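Local coordinates for uncharacterized protein (Enterococcus faecalis, PDB 4OBI) that is of unknown function but binds a zinc ion through its NusG domain II, the part of a probably membrane-anchored protein held in this chain, at residues 13-18 with 90-95; 34-39 with 46-51. All blocks are in the same frame, centred on the assembly; numbering follows the deposited sequence. Where two conformers were deposited one is given.

Interaction 1 of 2, residues 13-18 with 90-95; sequences QAVLKV and FITVEA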
loop_
_atom_site.group_PDB
_atom_site.type_symbol
_atom_site.label_atom_id
_atom_site.label_comp_id
_atom_site.label_asym_id
_atom_site.label_seq_id
_atom_site.Cartn_x
_atom_site.Cartn_y
_atom_site.Cartn_z
ATOM N N GLN A 13 -10.696 4.035 2.254
ATOM C CA GLN A 13 -9.744 3.290 3.052
ATOM C C GLN A 13 -8.879 2.449 2.131
ATOM O O GLN A 13 -9.358 1.960 1.104
ATOM C CB GLN A 13 -10.486 2.424 4.076
ATOM C CG GLN A 13 -11.392 1.355 3.471
ATOM C CD GLN A 13 -12.441 0.842 4.444
ATOM O OE1 GLN A 13 -12.790 1.513 5.424
ATOM N NE2 GLN A 13 -12.972 -0.338 4.164
ATOM N N ALA A 14 -7.604 2.302 2.489
ATOM C CA ALA A 14 -6.665 1.471 1.739
ATOM C C ALA A 14 -6.485 0.140 2.447
ATOM O O ALA A 14 -6.281 0.102 3.659
ATOM C CB ALA A 14 -5.322 2.168 1.598
ATOM N N VAL A 15 -6.562 -0.944 1.685
ATOM C CA VAL A 15 -6.462 -2.293 2.217
ATOM C C VAL A 15 -5.149 -2.922 1.751
ATOM O O VAL A 15 -4.908 -3.073 0.550
ATOM C CB VAL A 15 -7.651 -3.148 1.716
ATOM C CG1 VAL A 15 -7.566 -4.578 2.237
ATOM C CG2 VAL A 15 -8.970 -2.477 2.097
ATOM N N LEU A 16 -4.314 -3.297 2.714
ATOM C CA LEU A 16 -3.029 -3.926 2.453
ATOM C C LEU A 16 -3.142 -5.421 2.699
ATOM O O LEU A 16 -3.479 -5.848 3.799
ATOM C CB LEU A 16 -1.959 -3.325 3.370
ATOM C CG LEU A 16 -0.579 -3.991 3.378
ATOM C CD1 LEU A 16 0.057 -3.920 2.004
ATOM C CD2 LEU A 16 0.313 -3.337 4.420
ATOM N N LYS A 17 -2.860 -6.203 1.659
ATOM C CA LYS A 17 -2.972 -7.646 1.706
ATOM C C LYS A 17 -1.630 -8.228 1.300
ATOM O O LYS A 17 -1.035 -7.779 0.311
ATOM C CB LYS A 17 -4.051 -8.112 0.730
ATOM C CG LYS A 17 -4.225 -9.617 0.659
ATOM C CD LYS A 17 -5.480 -10.001 -0.112
ATOM C CE LYS A 17 -5.340 -9.739 -1.600
ATOM N NZ LYS A 17 -6.573 -10.131 -2.347
ATOM N N VAL A 18 -1.146 -9.192 2.080
ATOM C CA VAL A 18 0.089 -9.906 1.755
ATOM C C VAL A 18 -0.145 -11.395 1.962
ATOM O O VAL A 18 -0.707 -11.803 2.983
ATOM C CB VAL A 18 1.277 -9.482 2.646
ATOM C CG1 VAL A 18 2.568 -10.152 2.172
ATOM C CG2 VAL A 18 1.425 -7.976 2.656
ATOM N N PHE A 90 -0.502 -6.446 -2.133
ATOM C CA PHE A 90 -1.450 -5.626 -2.881
ATOM C C PHE A 90 -2.016 -4.529 -1.986
ATOM O O PHE A 90 -2.254 -4.753 -0.800
ATOM C CB PHE A 90 -2.604 -6.484 -3.421
ATOM C CG PHE A 90 -2.152 -7.574 -4.340
ATOM C CD1 PHE A 90 -1.753 -8.798 -3.835
ATOM C CD2 PHE A 90 -2.081 -7.358 -5.711
ATOM C CE1 PHE A 90 -1.297 -9.790 -4.676
ATOM C CE2 PHE A 90 -1.627 -8.351 -6.558
ATOM C CZ PHE A 90 -1.242 -9.574 -6.037
ATOM N N ILE A 91 -2.195 -3.347 -2.553
ATOM C CA ILE A 91 -2.892 -2.267 -1.876
ATOM C C ILE A 91 -4.018 -1.788 -2.777
ATOM O O ILE A 91 -3.773 -1.371 -3.910
ATOM C CB ILE A 91 -1.979 -1.069 -1.580
ATOM C CG1 ILE A 91 -0.797 -1.484 -0.697
ATOM C CG2 ILE A 91 -2.788 0.052 -0.936
ATOM C CD1 ILE A 91 0.287 -0.431 -0.617
ATOM N N THR A 92 -5.246 -1.876 -2.269
ATOM C CA THR A 92 -6.405 -1.367 -3.001
ATOM C C THR A 92 -7.122 -0.330 -2.154
ATOM O O THR A 92 -7.072 -0.356 -0.925
ATOM C CB THR A 92 -7.379 -2.490 -3.436
ATOM O OG1 THR A 92 -8.285 -1.992 -4.429
ATOM C CG2 THR A 92 -8.181 -3.029 -2.264
ATOM N N VAL A 93 -7.758 0.623 -2.824
ATOM C CA VAL A 93 -8.561 1.631 -2.148
ATOM C C VAL A 93 -10.030 1.244 -2.321
ATOM O O VAL A 93 -10.427 0.723 -3.375
ATOM C CB VAL A 93 -8.288 3.044 -2.721
ATOM C CG1 VAL A 93 -9.288 4.058 -2.187
ATOM C CG2 VAL A 93 -6.866 3.472 -2.400
ATOM N N GLU A 94 -10.827 1.468 -1.281
ATOM C CA GLU A 94 -12.253 1.131 -1.316
ATOM C C GLU A 94 -13.053 2.090 -0.440
ATOM O O GLU A 94 -12.487 2.761 0.414
ATOM C CB GLU A 94 -12.472 -0.324 -0.878
ATOM C CG GLU A 94 -12.120 -0.603 0.578
ATOM C CD GLU A 94 -12.218 -2.079 0.958
ATOM O OE1 GLU A 94 -12.169 -2.968 0.072
ATOM O OE2 GLU A 94 -12.340 -2.349 2.173
ATOM N N ALA A 95 -14.366 2.153 -0.657
ATOM C CA ALA A 95 -15.227 3.008 0.156
ATOM C C ALA A 95 -15.371 2.430 1.559
ATOM O O ALA A 95 -15.199 1.230 1.768
ATOM C CB ALA A 95 -16.592 3.173 -0.495
#
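Gln13 and Glu94 face each other as a hydrogen-bonded pair of two antiparallel strands, 13-18 and 90-95, whose segment axes run at 152°. On Gln13, CB is 4.2 Å from the backbone O of Glu94. Gln13 CG stands between the backbone N and the carbonyl carbon (chi1 63°), which sets it 3.6 Å from Glu94 CG, so the two methylenes pack before the polar ends meet. CD passes near Ala95 O, and Gln13 NE2 finally donates to Glu94 OE2 over 2.9 Å. That bond is fairly straight (159° at the hydrogen), lies in the amide plane and takes the anti lone pair of OE2. Glu94 OE2 also rests 3.4 Å from Val15 CG2, so a methyl group of the next residue on this face flanks the carboxylate.

Six backbone bonds of the Gln13-Glu94, Val15-Thr92 and Lys17-Phe90 pairs fix the register, the shortest being Val15 N to Thr92 O at 2.7 Å. On the other face the side chains are apolar: Leu16 CD1 approaches Ile91 CG1 at 3.7 Å, and Ile56 of strand 55-61 packs on Ala14 and Ile91. The ladder joins the two central strands of a four-stranded antiparallel sheet. Its two faces thus differ in chemistry: aliphatic groups turn to the protein interior, whereas on the partly exposed face the Glu94 carboxylate accepts a bond from a neutral amide, with a methyl beside the same oxygen.

Interaction 2 of 2, residues 34-39 with 46-51; sequences HYTYKY and YNLIEV
His34 reaches across a beta hairpin, strands 34-39 and 46-51, to Glu50: His34 NE2 donates to Glu50 OE2 over 2.6 Å. The acceptor lies near the imidazole plane, and the bond uses the anti lone pair of OE2. Val51 O also sits at the edge of this ring, 3.2 Å from His34 CD2. On the face bearing Tyr35, Val51 CB lies over the phenol ring, 4.0 Å from the Tyr35 centroid and 22° off the normal, a CH-pi contact. With chi1 at 56°, Tyr35 CG is staggered between the N and C substituents of CA; the ring lies alongside the Val51 side chain. On the opposite face, which bears Thr36 and Lys38, Leu48 CD1 packs against Lys38 CB at 3.7 Å.

Paired backbone bonds at Tyr35-Val51, Tyr37-Ile49 and Tyr39-Asn47 hold these side chains in register. Further out, Arg57 of strand 55-61 forms a salt bridge with Glu50 OE1, so the carboxylate is gripped by two cationic or potentially cationic partners and would probably draw positive charge onto the imidazole. Asn47 is second shell to the zinc site: its ND2 bonds OD2 of the ligand Asp68, while OD1 bonds His87 ND1, which together fix the amide's rotation. Across the hairpin, that amide lies beside the Tyr39 ring, their planes 30° apart, with Asn47 OD1 at the ring edge, 3.7 Å from Tyr39 CD2.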
loop_
_atom_site.group_PDB
_atom_site.type_symbol
_atom_site.label_atom_id
_atom_site.label_comp_id
_atom_site.label_asym_id
_atom_site.label_seq_id
_atom_site.Cartn_x
_atom_site.Cartn_y
_atom_site.Cartn_z
ATOM N N HIS A 34 0.627 11.818 8.144
ATOM C CA HIS A 34 1.576 11.329 7.157
ATOM C C HIS A 34 2.577 10.449 7.901
ATOM O O HIS A 34 3.220 10.901 8.851
ATOM C CB HIS A 34 2.233 12.532 6.465
ATOM C CG HIS A 34 3.430 12.196 5.631
ATOM N ND1 HIS A 34 4.556 12.990 5.606
ATOM C CD2 HIS A 34 3.675 11.169 4.786
ATOM C CE1 HIS A 34 5.446 12.462 4.786
ATOM N NE2 HIS A 34 4.936 11.355 4.275
ATOM N N TYR A 35 2.673 9.184 7.493
ATOM C CA TYR A 35 3.487 8.198 8.208
ATOM C C TYR A 35 3.870 7.051 7.298
ATOM O O TYR A 35 3.311 6.901 6.208
ATOM C CB TYR A 35 2.727 7.652 9.420
ATOM C CG TYR A 35 1.378 7.053 9.077
ATOM C CD1 TYR A 35 0.242 7.853 8.996
ATOM C CD2 TYR A 35 1.237 5.688 8.825
ATOM C CE1 TYR A 35 -0.997 7.314 8.677
ATOM C CE2 TYR A 35 -0.001 5.140 8.510
ATOM C CZ TYR A 35 -1.112 5.954 8.442
ATOM O OH TYR A 35 -2.342 5.427 8.129
ATOM N N THR A 36 4.822 6.240 7.758
ATOM C CA THR A 36 5.231 5.045 7.036
ATOM C C THR A 36 4.884 3.806 7.841
ATOM O O THR A 36 4.842 3.841 9.080
ATOM C CB THR A 36 6.745 5.036 6.703
ATOM O OG1 THR A 36 7.526 5.184 7.903
ATOM C CG2 THR A 36 7.079 6.173 5.745
ATOM N N TYR A 37 4.627 2.725 7.118
ATOM C CA TYR A 37 4.391 1.409 7.698
ATOM C C TYR A 37 5.217 0.390 6.911
ATOM O O TYR A 37 5.056 0.246 5.703
ATOM C CB TYR A 37 2.902 1.047 7.614
ATOM C CG TYR A 37 2.607 -0.377 8.036
ATOM C CD1 TYR A 37 2.675 -1.426 7.124
ATOM C CD2 TYR A 37 2.260 -0.667 9.350
ATOM C CE1 TYR A 37 2.413 -2.736 7.510
ATOM C CE2 TYR A 37 1.994 -1.967 9.746
ATOM C CZ TYR A 37 2.069 -2.998 8.824
ATOM O OH TYR A 37 1.804 -4.283 9.237
ATOM N N LYS A 38 6.096 -0.322 7.606
ATOM C CA LYS A 38 6.975 -1.276 6.953
ATOM C C LYS A 38 6.420 -2.697 7.029
ATOM O O LYS A 38 6.224 -3.241 8.120
ATOM C CB LYS A 38 8.360 -1.243 7.587
ATOM C CG LYS A 38 9.353 -2.183 6.921
ATOM C CD LYS A 38 10.776 -1.928 7.389
ATOM C CE LYS A 38 10.972 -2.330 8.840
ATOM N NZ LYS A 38 12.209 -1.748 9.418
ATOM N N TYR A 39 6.180 -3.292 5.869
ATOM C CA TYR A 39 6.002 -4.735 5.779
ATOM C C TYR A 39 7.376 -5.342 5.549
ATOM O O TYR A 39 8.034 -5.014 4.564
ATOM C CB TYR A 39 5.080 -5.139 4.628
ATOM C CG TYR A 39 5.225 -6.608 4.293
ATOM C CD1 TYR A 39 4.721 -7.581 5.147
ATOM C CD2 TYR A 39 5.919 -7.022 3.159
ATOM C CE1 TYR A 39 4.878 -8.929 4.870
ATOM C CE2 TYR A 39 6.077 -8.371 2.870
ATOM C CZ TYR A 39 5.561 -9.320 3.735
ATOM O OH TYR A 39 5.710 -10.665 3.466
ATOM N N TYR A 46 10.783 -6.830 1.690
ATOM C CA TYR A 46 10.085 -5.731 2.332
ATOM C C TYR A 46 9.499 -4.737 1.346
ATOM O O TYR A 46 9.943 -4.627 0.199
ATOM C CB TYR A 46 10.995 -5.008 3.332
ATOM C CG TYR A 46 11.917 -3.977 2.730
ATOM C CD1 TYR A 46 13.143 -4.349 2.208
ATOM C CD2 TYR A 46 11.571 -2.632 2.701
ATOM C CE1 TYR A 46 14.002 -3.410 1.658
ATOM C CE2 TYR A 46 12.417 -1.682 2.149
ATOM C CZ TYR A 46 13.632 -2.077 1.622
ATOM O OH TYR A 46 14.494 -1.146 1.072
ATOM N N ASN A 47 8.469 -4.044 1.821
ATOM C CA ASN A 47 7.830 -2.953 1.120
ATOM C C ASN A 47 7.474 -1.928 2.165
ATOM O O ASN A 47 6.871 -2.264 3.192
ATOM C CB ASN A 47 6.548 -3.396 0.436
ATOM C CG ASN A 47 6.765 -4.542 -0.512
ATOM O OD1 ASN A 47 6.931 -5.677 -0.090
ATOM N ND2 ASN A 47 6.756 -4.251 -1.802
ATOM N N LEU A 48 7.861 -0.688 1.914
ATOM C CA LEU A 48 7.579 0.397 2.835
ATOM C C LEU A 48 6.388 1.197 2.328
ATOM O O LEU A 48 6.459 1.833 1.280
ATOM C CB LEU A 48 8.805 1.290 2.992
ATOM C CG LEU A 48 8.674 2.398 4.032
ATOM C CD1 LEU A 48 8.522 1.813 5.430
ATOM C CD2 LEU A 48 9.883 3.314 3.955
ATOM N N ILE A 49 5.295 1.153 3.086
ATOM C CA ILE A 49 4.077 1.872 2.741
ATOM C C ILE A 49 4.169 3.291 3.315
ATOM O O ILE A 49 4.651 3.500 4.441
ATOM C CB ILE A 49 2.813 1.133 3.262
ATOM C CG1 ILE A 49 2.492 -0.107 2.406
ATOM C CG2 ILE A 49 1.596 2.038 3.255
ATOM C CD1 ILE A 49 3.557 -1.169 2.365
ATOM N N GLU A 50 3.726 4.267 2.529
ATOM C CA GLU A 50 3.650 5.649 2.985
ATOM C C GLU A 50 2.233 6.154 2.784
ATOM O O GLU A 50 1.713 6.117 1.677
ATOM C CB GLU A 50 4.621 6.522 2.205
ATOM C CG GLU A 50 4.743 7.941 2.742
ATOM C CD GLU A 50 5.630 8.815 1.882
ATOM O OE1 GLU A 50 6.151 8.328 0.863
ATOM O OE2 GLU A 50 5.807 10.002 2.220
ATOM N N VAL A 51 1.617 6.612 3.867
ATOM C CA VAL A 51 0.324 7.258 3.803
ATOM C C VAL A 51 0.543 8.756 3.993
ATOM O O VAL A 51 1.236 9.174 4.909
ATOM C CB VAL A 51 -0.632 6.728 4.883
ATOM C CG1 VAL A 51 -1.941 7.510 4.861
ATOM C CG2 VAL A 51 -0.867 5.233 4.697
#

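From the N terminus, segment 13-18, on strand 12-18, comes first, but its partner 90-95 arrives only near the end of the modelled chain, so interaction 1 closes a loop of 71 residues. Within that loop lies the short-range hairpin of interaction 2, whose segments are separated by six residues; the two are nested and do not cross. Interaction 1 belongs to the four-stranded sheet and interaction 2 to the three-stranded one. Their centres are about 13 Å apart, and side chains bridge the gap: Ile91 CD1 meets Ile49 CG1 at 3.8 Å, Leu16 CD2 meets Tyr37 CE1 at 3.8 Å, and Val18 CG1 lies 3.4 Å from Tyr39 OH. These contacts pack one sheet against the other.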